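Local coordinates for protein nicking enzyme (Staphylococcus aureus, PDB 4HT4) that probably nicks plasmid DNA at the origin of transfer as the relaxase that starts conjugative spread of multidrug and vancomycin resistance, this chain being its N-terminal MobA/MobL relaxase domain, at residues N43-N55 with S111-I124. The protein carries 1 engineered substitution. Numbering follows the deposited sequence.
Sequences NKQCDYSEILLPN and SNEGMIVDLNIHKI. With NI (nickel (II) ion), chain C.
Glu50 and Leu119 form a hydrogen-bonded pair where strand 48-52, at the edge of the five-stranded sheet of this relaxase domain, runs antiparallel (168°) to strand 117-122. Their backbones exchange two bonds, Glu50 N to Leu119 O (2.9 Å) and Leu119 N to Glu50 O (2.7 Å), and Leu52 and Val117 repeat the pattern. Between these pairs, Ile51 and Asp118 face each other as a non-hydrogen-bonded pair.

Side-chain packing differs on the two faces. On that of Tyr48, Glu50 and Leu52, the Leu52 methyl CD1 bridges two neighbours, reaching Val117 CB and Leu119 CB, each at 3.8 Å. Leu119 CD2 meets the edge of the Tyr48 ring, whose hydroxyl donates to Glu50 OE1 from above the carboxylate plane, while helix 96-108 packs on this face. On the other face, Ile51 CG2 touches Ile116 CG2, the methyl that also receives Leu53 CD2 (3.7 Å). The Asp118 carboxylate lies against Ile51 CG1 and is held by a salt bridge to Arg64 and a hydrogen bond from Trp68. Beyond the strand, the ring of Pro54 lies over the turn 111-115, its CD against Ile116 CG1.

Polar contacts gather at the metal end. Gln45 bends at chi2 (92°) to bring OE1 to Lys123 N, a hydrogen bond of 3.1 Å, and its amide, tilted 61° to the His122 imidazole, packs on that residue by van der Waals contact. Asp47 N donates to Ile121 O (3.2 Å), and Asp47 OD2 takes a weak bond from Ile124 N.

His122 ND1 binds nickel at 2.0 Å, with His130, His132 and two waters completing the site. Backbone pairing, with Gln45 and Asp47 from the loop before the edge strand, thus ties 43-55 to the segment carrying this ligand, while Lys123 packs on a phosphate of the bound DNA, consistent with a relaxase active centre.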
ATOM      1  N   ASN A  43      18.047   4.081  -8.380  1.00 83.53           N
ATOM      2  CA  ASN A  43      18.169   5.122  -9.394  1.00 94.60           C
ATOM      3  C   ASN A  43      16.806   5.642  -9.848  1.00 99.22           C
ATOM      4  O   ASN A  43      16.704   6.370 -10.837  1.00 86.30           O
ATOM      5  CB  ASN A  43      18.976   4.619 -10.593  1.00 84.03           C
ATOM      6  CG  ASN A  43      18.381   3.374 -11.217  1.00 89.58           C
ATOM      7  OD1 ASN A  43      17.844   2.511 -10.523  1.00 92.49           O
ATOM      8  ND2 ASN A  43      18.473   3.274 -12.539  1.00 95.13           N
ATOM      9  N   LYS A  44      15.762   5.262  -9.117  1.00 93.49           N
ATOM     10  CA  LYS A  44      14.409   5.717  -9.411  1.00 78.20           C
ATOM     11  C   LYS A  44      14.052   6.902  -8.525  1.00 91.33           C
ATOM     12  O   LYS A  44      14.865   7.346  -7.713  1.00 88.35           O
ATOM     13  CB  LYS A  44      13.405   4.583  -9.205  1.00 74.49           C
ATOM     14  CG  LYS A  44      13.590   3.411 -10.155  1.00 76.66           C
ATOM     15  CD  LYS A  44      13.342   3.828 -11.594  1.00 70.93           C
ATOM     16  CE  LYS A  44      13.453   2.643 -12.539  1.00 74.87           C
ATOM     17  NZ  LYS A  44      13.169   3.029 -13.950  1.00 82.84           N
ATOM     18  N   GLN A  45      12.834   7.413  -8.678  1.00 91.43           N
ATOM     19  CA  GLN A  45      12.402   8.575  -7.909  1.00 81.53           C
ATOM     20  C   GLN A  45      11.408   8.210  -6.806  1.00 75.54           C
ATOM     21  O   GLN A  45      10.538   7.359  -6.991  1.00 68.22           O
ATOM     22  CB  GLN A  45      11.824   9.653  -8.832  1.00 88.98           C
ATOM     23  CG  GLN A  45      10.534   9.267  -9.541  1.00 91.11           C
ATOM     24  CD  GLN A  45       9.295   9.670  -8.762  1.00 83.19           C
ATOM     25  OE1 GLN A  45       9.369  10.447  -7.810  1.00 75.38           O
ATOM     26  NE2 GLN A  45       8.145   9.140  -9.165  1.00 70.93           N
ATOM     27  N   CYS A  46      11.557   8.861  -5.656  1.00 67.39           N
ATOM     28  CA  CYS A  46      10.672   8.653  -4.518  1.00 67.67           C
ATOM     29  C   CYS A  46      10.849   9.797  -3.531  1.00 74.53           C
ATOM     30  O   CYS A  46      11.953  10.037  -3.044  1.00 87.43           O
ATOM     31  CB  CYS A  46      10.973   7.321  -3.829  1.00 72.87           C
ATOM     32  SG  CYS A  46       9.881   6.940  -2.440  1.00 77.37           S
ATOM     33  N   ASP A  47       9.760  10.500  -3.238  1.00 75.88           N
ATOM     34  CA  ASP A  47       9.832  11.691  -2.397  1.00 77.70           C
ATOM     35  C   ASP A  47       9.464  11.424  -0.938  1.00 63.18           C
ATOM     36  O   ASP A  47       9.823  12.199  -0.050  1.00 57.10           O
ATOM     37  CB  ASP A  47       8.957  12.804  -2.979  1.00 69.23           C
ATOM     38  CG  ASP A  47       9.308  13.125  -4.419  1.00 75.85           C
ATOM     39  OD1 ASP A  47      10.304  13.844  -4.645  1.00 84.60           O
ATOM     40  OD2 ASP A  47       8.585  12.661  -5.325  1.00 71.16           O
ATOM     41  N   TYR A  48       8.751  10.331  -0.690  1.00 67.64           N
ATOM     42  CA  TYR A  48       8.406   9.952   0.676  1.00 72.16           C
ATOM     43  C   TYR A  48       8.165   8.451   0.802  1.00 76.22           C
ATOM     44  O   TYR A  48       7.483   7.850  -0.028  1.00 66.37           O
ATOM     45  CB  TYR A  48       7.177  10.724   1.158  1.00 69.38           C
ATOM     46  CG  TYR A  48       6.870  10.532   2.625  1.00 66.42           C
ATOM     47  CD1 TYR A  48       7.497  11.306   3.591  1.00 64.02           C
ATOM     48  CD2 TYR A  48       5.951   9.579   3.045  1.00 70.79           C
ATOM     49  CE1 TYR A  48       7.220  11.137   4.935  1.00 68.89           C
ATOM     50  CE2 TYR A  48       5.666   9.402   4.388  1.00 67.72           C
ATOM     51  CZ  TYR A  48       6.304  10.183   5.328  1.00 65.73           C
ATOM     52  OH  TYR A  48       6.026  10.013   6.665  1.00 68.48           O
ATOM     53  N   SER A  49       8.733   7.852   1.844  1.00 73.40           N
ATOM     54  CA  SER A  49       8.559   6.428   2.100  1.00 64.06           C
ATOM     55  C   SER A  49       8.334   6.162   3.579  1.00 63.78           C
ATOM     56  O   SER A  49       8.998   6.748   4.434  1.00 67.46           O
ATOM     57  CB  SER A  49       9.770   5.637   1.605  1.00 60.01           C
ATOM     58  OG  SER A  49       9.862   5.674   0.194  1.00 78.09           O
ATOM     59  N   GLU A  50       7.395   5.270   3.875  1.00 65.09           N
ATOM     60  CA  GLU A  50       7.098   4.902   5.253  1.00 74.43           C
ATOM     61  C   GLU A  50       6.362   3.569   5.312  1.00 69.35           C
ATOM     62  O   GLU A  50       5.563   3.250   4.431  1.00 66.29           O
ATOM     63  CB  GLU A  50       6.257   5.988   5.927  1.00 68.64           C
ATOM     64  CG  GLU A  50       6.011   5.753   7.409  1.00 71.64           C
ATOM     65  CD  GLU A  50       5.022   6.737   7.999  1.00 73.07           C
ATOM     66  OE1 GLU A  50       4.509   7.589   7.244  1.00 84.91           O
ATOM     67  OE2 GLU A  50       4.756   6.658   9.216  1.00 73.85           O
ATOM     68  N   ILE A  51       6.642   2.791   6.352  1.00 71.50           N
ATOM     69  CA  ILE A  51       5.911   1.557   6.603  1.00 70.47           C
ATOM     70  C   ILE A  51       5.049   1.701   7.851  1.00 72.84           C
ATOM     71  O   ILE A  51       5.555   1.971   8.940  1.00 72.91           O
ATOM     72  CB  ILE A  51       6.849   0.358   6.781  1.00 62.82           C
ATOM     73  CG1 ILE A  51       7.628   0.097   5.494  1.00 63.28           C
ATOM     74  CG2 ILE A  51       6.058  -0.877   7.177  1.00 60.28           C
ATOM     75  CD1 ILE A  51       8.485  -1.141   5.554  1.00 79.48           C
ATOM     76  N   LEU A  52       3.745   1.515   7.682  1.00 60.92           N
ATOM     77  CA  LEU A  52       2.803   1.686   8.779  1.00 69.17           C
ATOM     78  C   LEU A  52       2.299   0.337   9.282  1.00 72.09           C
ATOM     79  O   LEU A  52       1.881  -0.514   8.497  1.00 65.05           O
ATOM     80  CB  LEU A  52       1.637   2.569   8.337  1.00 68.30           C
ATOM     81  CG  LEU A  52       2.061   3.801   7.539  1.00 65.93           C
ATOM     82  CD1 LEU A  52       1.757   3.614   6.060  1.00 69.74           C
ATOM     83  CD2 LEU A  52       1.397   5.055   8.075  1.00 73.04           C
ATOM     84  N   LEU A  53       2.339   0.155  10.598  1.00 78.38           N
ATOM     85  CA  LEU A  53       1.997  -1.123  11.212  1.00 69.59           C
ATOM     86  C   LEU A  53       0.683  -1.060  11.984  1.00 75.72           C
ATOM     87  O   LEU A  53       0.278   0.007  12.445  1.00 83.15           O
ATOM     88  CB  LEU A  53       3.112  -1.560  12.161  1.00 77.64           C
ATOM     89  CG  LEU A  53       4.533  -1.600  11.608  1.00 78.52           C
ATOM     90  CD1 LEU A  53       5.466  -2.187  12.648  1.00 69.84           C
ATOM     91  CD2 LEU A  53       4.582  -2.402  10.322  1.00 72.73           C
ATOM     92  N   PRO A  54       0.014  -2.215  12.131  1.00 77.24           N
ATOM     93  CA  PRO A  54      -1.170  -2.306  12.992  1.00 82.51           C
ATOM     94  C   PRO A  54      -0.783  -2.269  14.468  1.00 88.30           C
ATOM     95  O   PRO A  54       0.394  -2.097  14.791  1.00 76.12           O
ATOM     96  CB  PRO A  54      -1.763  -3.670  12.626  1.00 83.61           C
ATOM     97  CG  PRO A  54      -0.607  -4.456  12.109  1.00 72.89           C
ATOM     98  CD  PRO A  54       0.259  -3.467  11.394  1.00 75.70           C
ATOM     99  N   ASN A  55      -1.766  -2.434  15.349  1.00101.23           N
ATOM    100  CA  ASN A  55      -1.538  -2.336  16.787  1.00 99.82           C
ATOM    101  C   ASN A  55      -0.587  -3.397  17.332  1.00 82.71           C
ATOM    102  O   ASN A  55       0.434  -3.071  17.938  1.00 91.22           O
ATOM    103  CB  ASN A  55      -2.868  -2.396  17.540  1.00 91.43           C
ATOM    104  N   SER A 111      -4.076   0.150   7.979  1.00 69.51           N
ATOM    105  CA  SER A 111      -3.331  -0.544   9.022  1.00 73.69           C
ATOM    106  C   SER A 111      -4.186  -0.725  10.271  1.00 79.56           C
ATOM    107  O   SER A 111      -3.803  -1.433  11.202  1.00 81.84           O
ATOM    108  CB  SER A 111      -2.045   0.211   9.366  1.00 66.94           C
ATOM    109  OG  SER A 111      -2.327   1.465   9.961  1.00 71.55           O
ATOM    110  N   ASN A 112      -5.347  -0.078  10.284  1.00 80.19           N
ATOM    111  CA  ASN A 112      -6.289  -0.204  11.386  1.00 82.55           C
ATOM    112  C   ASN A 112      -7.213  -1.402  11.206  1.00 79.01           C
ATOM    113  O   ASN A 112      -8.079  -1.661  12.041  1.00 95.34           O
ATOM    114  CB  ASN A 112      -7.122   1.072  11.513  1.00 81.49           C
ATOM    115  CG  ASN A 112      -6.768   1.877  12.743  1.00 97.17           C
ATOM    116  OD1 ASN A 112      -7.485   1.850  13.744  1.00 96.26           O
ATOM    117  ND2 ASN A 112      -5.654   2.598  12.679  1.00 98.44           N
ATOM    118  N   GLU A 113      -7.021  -2.134  10.114  1.00 72.75           N
ATOM    119  CA  GLU A 113      -7.923  -3.230   9.758  1.00 79.48           C
ATOM    120  C   GLU A 113      -7.520  -4.722   9.924  1.00 75.88           C
ATOM    121  O   GLU A 113      -8.412  -5.567   9.858  1.00 89.06           O
ATOM    122  CB  GLU A 113      -8.489  -3.004   8.349  1.00 71.81           C
ATOM    123  CG  GLU A 113      -9.343  -1.751   8.231  1.00 69.24           C
ATOM    124  CD  GLU A 113      -9.994  -1.612   6.870  1.00 74.96           C
ATOM    125  OE1 GLU A 113      -9.895  -0.518   6.275  1.00 69.20           O
ATOM    126  OE2 GLU A 113     -10.610  -2.592   6.401  1.00 69.86           O
ATOM    127  N   GLY A 114      -6.249  -5.093  10.127  1.00 71.10           N
ATOM    128  CA  GLY A 114      -5.089  -4.225  10.208  1.00 68.66           C
ATOM    129  C   GLY A 114      -3.920  -4.781   9.423  1.00 78.83           C
ATOM    130  O   GLY A 114      -3.239  -5.706   9.867  1.00 64.42           O
HETATM  131  N   MSE A 115      -3.692  -4.208   8.247  1.00 78.73           N
HETATM  132  CA  MSE A 115      -2.649  -4.675   7.346  1.00 66.10           C
HETATM  133  C   MSE A 115      -1.350  -3.923   7.599  1.00 68.10           C
HETATM  134  O   MSE A 115      -1.315  -2.960   8.364  1.00 66.05           O
HETATM  135  CB  MSE A 115      -3.089  -4.463   5.897  1.00 65.20           C
HETATM  136  CG  MSE A 115      -4.590  -4.269   5.744  1.00 73.47           C
HETATM  137 SE   MSE A 115      -5.119  -3.547   4.013  1.00102.59          SE
HETATM  138  CE  MSE A 115      -4.783  -5.112   2.920  1.00 64.14           C
ATOM    139  N   ILE A 116      -0.278  -4.376   6.959  1.00 69.36           N
ATOM    140  CA  ILE A 116       0.974  -3.635   6.960  1.00 62.55           C
ATOM    141  C   ILE A 116       1.083  -2.887   5.640  1.00 62.26           C
ATOM    142  O   ILE A 116       0.995  -3.489   4.569  1.00 64.37           O
ATOM    143  CB  ILE A 116       2.188  -4.560   7.126  1.00 72.34           C
ATOM    144  CG1 ILE A 116       2.110  -5.309   8.457  1.00 72.10           C
ATOM    145  CG2 ILE A 116       3.476  -3.758   7.040  1.00 60.87           C
ATOM    146  CD1 ILE A 116       3.307  -6.187   8.731  1.00 61.92           C
ATOM    147  N   VAL A 117       1.267  -1.574   5.718  1.00 59.41           N
ATOM    148  CA  VAL A 117       1.246  -0.736   4.526  1.00 60.17           C
ATOM    149  C   VAL A 117       2.606  -0.126   4.212  1.00 56.83           C
ATOM    150  O   VAL A 117       3.179   0.599   5.026  1.00 55.63           O
ATOM    151  CB  VAL A 117       0.215   0.396   4.663  1.00 55.25           C
ATOM    152  CG1 VAL A 117       0.138   1.198   3.376  1.00 52.17           C
ATOM    153  CG2 VAL A 117      -1.147  -0.174   5.021  1.00 48.86           C
ATOM    154  N   ASP A 118       3.114  -0.426   3.022  1.00 54.75           N
ATOM    155  CA  ASP A 118       4.350   0.176   2.548  1.00 63.69           C
ATOM    156  C   ASP A 118       4.010   1.391   1.693  1.00 65.06           C
ATOM    157  O   ASP A 118       3.775   1.267   0.489  1.00 57.60           O
ATOM    158  CB  ASP A 118       5.158  -0.833   1.732  1.00 63.85           C
ATOM    159  CG  ASP A 118       6.614  -0.431   1.578  1.00 69.34           C
ATOM    160  OD1 ASP A 118       6.923   0.774   1.690  1.00 67.08           O
ATOM    161  OD2 ASP A 118       7.451  -1.324   1.339  1.00 71.26           O
ATOM    162  N   LEU A 119       3.984   2.562   2.319  1.00 64.95           N
ATOM    163  CA  LEU A 119       3.583   3.788   1.639  1.00 61.98           C
ATOM    164  C   LEU A 119       4.744   4.457   0.916  1.00 61.78           C
ATOM    165  O   LEU A 119       5.791   4.723   1.508  1.00 65.70           O
ATOM    166  CB  LEU A 119       2.962   4.771   2.633  1.00 71.47           C
ATOM    167  CG  LEU A 119       2.584   6.141   2.067  1.00 67.45           C
ATOM    168  CD1 LEU A 119       1.471   6.011   1.038  1.00 49.56           C
ATOM    169  CD2 LEU A 119       2.180   7.088   3.185  1.00 61.16           C
ATOM    170  N   ASN A 120       4.548   4.727  -0.371  1.00 61.36           N
ATOM    171  CA  ASN A 120       5.536   5.440  -1.170  1.00 65.75           C
ATOM    172  C   ASN A 120       4.872   6.476  -2.069  1.00 70.43           C
ATOM    173  O   ASN A 120       3.989   6.147  -2.861  1.00 68.75           O
ATOM    174  CB  ASN A 120       6.358   4.466  -2.015  1.00 75.44           C
ATOM    175  CG  ASN A 120       6.996   3.372  -1.186  1.00 68.94           C
ATOM    176  OD1 ASN A 120       6.517   2.239  -1.158  1.00 62.24           O
ATOM    177  ND2 ASN A 120       8.080   3.708  -0.496  1.00 63.21           N
ATOM    178  N   ILE A 121       5.301   7.725  -1.943  1.00 71.58           N
ATOM    179  CA  ILE A 121       4.716   8.813  -2.718  1.00 66.52           C
ATOM    180  C   ILE A 121       5.597   9.208  -3.899  1.00 71.44           C
ATOM    181  O   ILE A 121       6.778   9.514  -3.732  1.00 71.09           O
ATOM    182  CB  ILE A 121       4.460  10.046  -1.842  1.00 64.42           C
ATOM    183  CG1 ILE A 121       3.567   9.677  -0.658  1.00 69.39           C
ATOM    184  CG2 ILE A 121       3.826  11.155  -2.663  1.00 68.12           C
ATOM    185  CD1 ILE A 121       3.258  10.836   0.254  1.00 63.26           C
ATOM    186  N   HIS A 122       5.009   9.206  -5.091  1.00 70.97           N
ATOM    187  CA  HIS A 122       5.736   9.538  -6.310  1.00 74.64           C
ATOM    188  C   HIS A 122       5.487  10.965  -6.770  1.00 79.10           C
ATOM    189  O   HIS A 122       4.459  11.559  -6.450  1.00 64.13           O
ATOM    190  CB  HIS A 122       5.338   8.592  -7.439  1.00 71.74           C
ATOM    191  CG  HIS A 122       5.946   7.231  -7.338  1.00 70.85           C
ATOM    192  ND1 HIS A 122       5.678   6.228  -8.244  1.00 62.23           N
ATOM    193  CD2 HIS A 122       6.811   6.706  -6.437  1.00 71.62           C
ATOM    194  CE1 HIS A 122       6.358   5.144  -7.908  1.00 76.82           C
ATOM    195  NE2 HIS A 122       7.049   5.408  -6.814  1.00 69.85           N
ATOM    196  N   LYS A 123       6.446  11.478  -7.538  1.00 80.15           N
ATOM    197  CA  LYS A 123       6.377  12.769  -8.234  1.00 78.02           C
ATOM    198  C   LYS A 123       5.481  13.862  -7.646  1.00 78.32           C
ATOM    199  O   LYS A 123       4.499  14.271  -8.265  1.00 67.57           O
ATOM    200  CB  LYS A 123       6.052  12.563  -9.721  1.00 74.39           C
ATOM    201  CG  LYS A 123       4.874  11.641  -9.996  1.00 69.98           C
ATOM    202  CD  LYS A 123       4.560  11.571 -11.483  1.00 75.08           C
ATOM    203  CE  LYS A 123       5.727  11.012 -12.279  1.00 64.55           C
ATOM    204  NZ  LYS A 123       5.405  10.924 -13.730  1.00 64.18           N
ATOM    205  N   ILE A 124       5.834  14.343  -6.458  1.00 81.71           N
ATOM    206  CA  ILE A 124       5.208  15.546  -5.932  1.00 79.27           C
ATOM    207  C   ILE A 124       5.789  16.715  -6.723  1.00 89.27           C
ATOM    208  O   ILE A 124       6.780  16.545  -7.436  1.00100.72           O
ATOM    209  CB  ILE A 124       5.478  15.729  -4.428  1.00 75.53           C
ATOM    210  CG1 ILE A 124       5.469  14.380  -3.712  1.00 62.64           C
ATOM    211  CG2 ILE A 124       4.445  16.657  -3.802  1.00 94.46           C
ATOM    212  CD1 ILE A 124       5.594  14.493  -2.210  1.00 60.11           C
TER
HETATM  213 NI    NI C 201       4.288   5.649  -9.580  0.99 67.62          NI
HETATM  214  O   HOH W   1       3.198   5.494 -11.206  1.00 71.29           O
HETATM  215  O   HOH W   2       5.655   4.259  -9.872  0.65 73.56           O